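Local coordinates for protein probable tRNA pseudouridine synthase D (Methanosarcina mazei, PDB 1Z2Z) that probably converts uridine-13 of transfer RNAs to pseudouridine, as a member of the TruD family of pseudouridine synthases, at residues A[132-146]-A[402-416]. Sequence-based numbering, arbitrary orientation.
Sequences GNDFRITVRNIENSP and ELNPGKSKAVLEFML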
# COMPACT_ATOMS: atom_id res chain seq x y z
N GLY A 132 -6.92 -13.26 -3.57
CA GLY A 132 -5.63 -12.61 -3.73
C GLY A 132 -5.24 -12.34 -5.17
O GLY A 132 -6.09 -12.28 -6.07
N ASN A 133 -3.94 -12.19 -5.38
CA ASN A 133 -3.37 -11.91 -6.70
C ASN A 133 -2.04 -12.66 -6.90
O ASN A 133 -1.09 -12.48 -6.14
CB ASN A 133 -3.14 -10.40 -6.85
CG ASN A 133 -4.39 -9.62 -7.27
OD1 ASN A 133 -4.56 -8.47 -6.90
ND2 ASN A 133 -5.25 -10.24 -8.07
N ASP A 134 -1.99 -13.52 -7.92
CA ASP A 134 -0.76 -14.25 -8.26
C ASP A 134 0.13 -13.28 -9.01
O ASP A 134 -0.34 -12.57 -9.90
CB ASP A 134 -1.07 -15.42 -9.17
CG ASP A 134 -1.41 -16.65 -8.40
OD1 ASP A 134 -1.96 -17.61 -8.99
OD2 ASP A 134 -1.11 -16.66 -7.18
N PHE A 135 1.41 -13.27 -8.65
CA PHE A 135 2.36 -12.39 -9.31
C PHE A 135 3.44 -13.19 -10.01
O PHE A 135 3.73 -14.33 -9.65
CB PHE A 135 3.02 -11.43 -8.31
CG PHE A 135 2.10 -10.37 -7.80
CD1 PHE A 135 1.41 -10.54 -6.59
CD2 PHE A 135 1.92 -9.19 -8.50
CE1 PHE A 135 0.56 -9.55 -6.08
CE2 PHE A 135 1.08 -8.19 -8.03
CZ PHE A 135 0.40 -8.37 -6.80
N ARG A 136 4.04 -12.55 -11.01
CA ARG A 136 5.11 -13.11 -11.83
C ARG A 136 5.89 -11.89 -12.29
O ARG A 136 5.69 -11.42 -13.40
CB ARG A 136 4.50 -13.82 -13.03
CG ARG A 136 5.50 -14.25 -14.09
CD ARG A 136 5.88 -15.69 -13.91
NE ARG A 136 6.97 -16.09 -14.79
CZ ARG A 136 7.47 -17.33 -14.85
NH1 ARG A 136 8.46 -17.60 -15.68
NH2 ARG A 136 6.97 -18.29 -14.08
N ILE A 137 6.74 -11.36 -11.42
CA ILE A 137 7.52 -10.17 -11.75
C ILE A 137 8.90 -10.56 -12.28
O ILE A 137 9.41 -11.62 -11.97
CB ILE A 137 7.68 -9.25 -10.52
CG1 ILE A 137 6.29 -8.93 -9.97
CG2 ILE A 137 8.39 -7.96 -10.90
CD1 ILE A 137 6.31 -8.12 -8.69
N THR A 138 9.48 -9.69 -13.09
CA THR A 138 10.79 -9.94 -13.68
C THR A 138 11.69 -8.72 -13.52
O THR A 138 11.37 -7.65 -14.02
CB THR A 138 10.67 -10.23 -15.18
OG1 THR A 138 9.96 -11.45 -15.37
CG2 THR A 138 12.06 -10.33 -15.82
N VAL A 139 12.81 -8.90 -12.82
CA VAL A 139 13.76 -7.82 -12.61
C VAL A 139 14.81 -8.04 -13.70
O VAL A 139 15.23 -9.18 -13.94
CB VAL A 139 14.41 -7.90 -11.18
CG1 VAL A 139 15.12 -6.60 -10.84
CG2 VAL A 139 13.35 -8.20 -10.13
N ARG A 140 15.21 -6.96 -14.38
CA ARG A 140 16.21 -7.03 -15.46
C ARG A 140 17.33 -6.00 -15.28
O ARG A 140 17.16 -5.00 -14.59
CB ARG A 140 15.55 -6.76 -16.83
CG ARG A 140 14.59 -7.82 -17.32
CD ARG A 140 14.08 -7.46 -18.70
NE ARG A 140 13.10 -8.42 -19.22
CZ ARG A 140 13.37 -9.68 -19.51
NH1 ARG A 140 12.42 -10.48 -19.96
NH2 ARG A 140 14.59 -10.17 -19.35
N ASN A 141 18.48 -6.26 -15.91
CA ASN A 141 19.64 -5.36 -15.86
C ASN A 141 20.39 -5.33 -14.53
O ASN A 141 20.75 -4.27 -14.01
CB ASN A 141 19.22 -3.94 -16.22
CG ASN A 141 20.37 -3.12 -16.77
OD1 ASN A 141 20.30 -1.89 -16.85
ND2 ASN A 141 21.44 -3.80 -17.17
N ILE A 142 20.63 -6.51 -13.98
CA ILE A 142 21.34 -6.62 -12.73
C ILE A 142 22.83 -6.77 -12.98
O ILE A 142 23.27 -7.55 -13.83
CB ILE A 142 20.83 -7.81 -11.90
CG1 ILE A 142 21.70 -7.97 -10.64
CG2 ILE A 142 20.84 -9.06 -12.74
CD1 ILE A 142 21.29 -9.11 -9.73
N GLU A 143 23.61 -6.00 -12.22
CA GLU A 143 25.07 -6.00 -12.31
C GLU A 143 25.69 -7.32 -11.86
O GLU A 143 26.81 -7.33 -11.34
CB GLU A 143 25.63 -4.84 -11.47
CG GLU A 143 25.41 -4.98 -9.94
CD GLU A 143 25.93 -3.79 -9.13
OE1 GLU A 143 27.13 -3.46 -9.24
OE2 GLU A 143 25.13 -3.19 -8.37
N ASN A 144 24.98 -8.43 -12.03
CA ASN A 144 25.50 -9.74 -11.64
C ASN A 144 25.28 -10.78 -12.73
O ASN A 144 24.61 -10.51 -13.73
CB ASN A 144 24.86 -10.26 -10.35
CG ASN A 144 25.41 -9.60 -9.10
OD1 ASN A 144 26.63 -9.60 -8.87
ND2 ASN A 144 24.53 -9.05 -8.29
N SER A 145 25.84 -11.96 -12.51
CA SER A 145 25.74 -13.07 -13.46
C SER A 145 24.60 -14.01 -13.06
O SER A 145 24.14 -13.99 -11.93
CB SER A 145 27.05 -13.86 -13.48
OG SER A 145 27.24 -14.58 -12.28
N PRO A 146 24.14 -14.84 -14.00
CA PRO A 146 23.06 -15.78 -13.70
C PRO A 146 23.38 -16.64 -12.49
O PRO A 146 22.50 -16.96 -11.69
CB PRO A 146 22.93 -16.60 -14.98
CG PRO A 146 24.33 -16.56 -15.54
CD PRO A 146 24.69 -15.11 -15.34
N GLU A 402 17.99 -11.51 -22.21
CA GLU A 402 18.21 -11.13 -23.59
C GLU A 402 18.22 -9.61 -23.75
O GLU A 402 19.19 -9.04 -24.25
CB GLU A 402 17.11 -11.73 -24.46
CG GLU A 402 16.63 -13.12 -24.04
CD GLU A 402 15.85 -13.14 -22.71
OE1 GLU A 402 14.88 -12.36 -22.55
OE2 GLU A 402 16.22 -13.96 -21.84
N LEU A 403 17.15 -8.94 -23.33
CA LEU A 403 17.08 -7.49 -23.47
C LEU A 403 18.30 -6.73 -22.99
O LEU A 403 18.56 -5.62 -23.45
CB LEU A 403 15.86 -6.93 -22.76
CG LEU A 403 14.49 -7.04 -23.42
CD1 LEU A 403 13.92 -8.44 -23.30
CD2 LEU A 403 13.59 -6.03 -22.74
N ASN A 404 19.04 -7.31 -22.04
CA ASN A 404 20.24 -6.66 -21.50
C ASN A 404 21.39 -7.65 -21.49
O ASN A 404 21.63 -8.32 -20.49
CB ASN A 404 20.00 -6.16 -20.08
CG ASN A 404 18.89 -5.12 -19.99
OD1 ASN A 404 19.08 -3.96 -20.37
ND2 ASN A 404 17.73 -5.54 -19.50
N PRO A 405 22.14 -7.72 -22.61
CA PRO A 405 23.29 -8.63 -22.77
C PRO A 405 24.42 -8.36 -21.77
O PRO A 405 24.90 -7.23 -21.65
CB PRO A 405 23.70 -8.39 -24.21
CG PRO A 405 23.36 -6.95 -24.42
CD PRO A 405 22.02 -6.82 -23.77
N GLY A 406 24.82 -9.41 -21.05
CA GLY A 406 25.88 -9.30 -20.06
C GLY A 406 25.32 -9.21 -18.65
O GLY A 406 26.02 -9.51 -17.67
N LYS A 407 24.05 -8.79 -18.54
CA LYS A 407 23.37 -8.66 -17.24
C LYS A 407 22.47 -9.86 -17.02
O LYS A 407 22.23 -10.65 -17.93
CB LYS A 407 22.50 -7.40 -17.18
CG LYS A 407 23.07 -6.16 -17.84
CD LYS A 407 24.21 -5.54 -17.07
CE LYS A 407 24.86 -4.43 -17.90
NZ LYS A 407 23.89 -3.37 -18.35
N SER A 408 21.95 -9.98 -15.81
CA SER A 408 21.06 -11.09 -15.49
C SER A 408 19.64 -10.59 -15.20
O SER A 408 19.39 -9.39 -15.15
CB SER A 408 21.63 -11.85 -14.29
OG SER A 408 22.98 -12.21 -14.51
N LYS A 409 18.70 -11.52 -15.03
CA LYS A 409 17.32 -11.17 -14.74
C LYS A 409 16.80 -12.10 -13.65
O LYS A 409 17.33 -13.19 -13.46
CB LYS A 409 16.46 -11.32 -15.99
CG LYS A 409 16.38 -12.75 -16.48
CD LYS A 409 15.38 -12.92 -17.59
CE LYS A 409 15.28 -14.38 -17.93
NZ LYS A 409 14.42 -14.62 -19.12
N ALA A 410 15.75 -11.68 -12.95
CA ALA A 410 15.18 -12.51 -11.89
C ALA A 410 13.67 -12.60 -12.06
O ALA A 410 13.01 -11.59 -12.27
CB ALA A 410 15.52 -11.91 -10.54
N VAL A 411 13.12 -13.80 -11.97
CA VAL A 411 11.68 -13.99 -12.12
C VAL A 411 11.02 -14.32 -10.78
O VAL A 411 10.90 -15.48 -10.41
CB VAL A 411 11.36 -15.16 -13.09
CG1 VAL A 411 9.86 -15.31 -13.24
CG2 VAL A 411 12.00 -14.90 -14.44
N LEU A 412 10.58 -13.29 -10.06
CA LEU A 412 9.93 -13.47 -8.76
C LEU A 412 8.44 -13.74 -8.89
O LEU A 412 7.69 -12.85 -9.27
CB LEU A 412 10.13 -12.23 -7.90
CG LEU A 412 11.48 -12.11 -7.19
CD1 LEU A 412 11.66 -10.69 -6.65
CD2 LEU A 412 11.54 -13.15 -6.07
N GLU A 413 7.98 -14.94 -8.55
CA GLU A 413 6.56 -15.24 -8.64
C GLU A 413 5.98 -15.70 -7.31
O GLU A 413 6.37 -16.74 -6.79
CB GLU A 413 6.31 -16.31 -9.69
CG GLU A 413 7.20 -17.50 -9.54
CD GLU A 413 7.13 -18.40 -10.75
OE1 GLU A 413 7.98 -19.32 -10.86
OE2 GLU A 413 6.22 -18.18 -11.59
N PHE A 414 5.03 -14.94 -6.78
CA PHE A 414 4.42 -15.29 -5.51
C PHE A 414 2.95 -14.88 -5.51
O PHE A 414 2.36 -14.66 -6.57
CB PHE A 414 5.17 -14.57 -4.40
CG PHE A 414 5.32 -13.09 -4.64
CD1 PHE A 414 4.34 -12.20 -4.22
CD2 PHE A 414 6.44 -12.58 -5.26
CE1 PHE A 414 4.47 -10.82 -4.44
CE2 PHE A 414 6.57 -11.20 -5.49
CZ PHE A 414 5.59 -10.33 -5.07
N MSE A 415 2.35 -14.79 -4.33
CA MSE A 415 0.96 -14.35 -4.26
C MSE A 415 0.65 -13.65 -2.97
O MSE A 415 1.17 -13.99 -1.92
CB MSE A 415 0.01 -15.51 -4.45
CG MSE A 415 0.05 -16.51 -3.37
SE MSE A 415 -1.62 -17.40 -3.51
CE MSE A 415 -2.55 -16.27 -2.20
N LEU A 416 -0.21 -12.64 -3.07
CA LEU A 416 -0.60 -11.83 -1.94
C LEU A 416 -2.14 -11.75 -1.81
O LEU A 416 -2.85 -11.96 -2.78
CB LEU A 416 0.02 -10.45 -2.10
CG LEU A 416 1.39 -10.17 -1.46
CD1 LEU A 416 2.25 -11.41 -1.45
CD2 LEU A 416 2.06 -9.04 -2.21
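R136 sets CG anti to its backbone N (chi1 170°) and its chain bends about CB-CG (chi2 97°), which carries its guanidinium across to V411 and E413; F414, with CG between its backbone N and carbonyl carbon, turns its ring to F135. These groups lie along the antiparallel pairing of strands 130-142 and 408-417 in the mixed sheet of this pseudouridine synthase, E413 and F414 at a break in the latter strand. Pairing is regular around V139 and A410, whose mutual backbone bonds measure 2.8 Å (V139 N to A410 O) and 2.7 Å (A410 N to V139 O). Beyond it N141 and I142 both face S408, a G1 beta bulge.

V411 CG1 sits over one guanidinium face of R136, 3.4 Å from NE, while E413 OE2 meets the group's edge, 2.6 Å from NH2; the hydrogen bond within this salt bridge is weak because the N-H points well off OE2. Were R136 replaced by an alanine, the E413 carboxylate would probably lose this counter-charge and V411 CG1 the flat group it lies against. R140 is sandwiched between T138 CG2 and L403 CD1 on opposite guanidinium faces, and D32 salt-bridges its NE.

F135, whose side chain lies about 6 Å from that of the predicted nucleophile D86, donates its backbone N to F414 O (2.7 Å). Its CB stands over the centre of the F414 ring, 4.2 Å from the centroid and 12° off the normal.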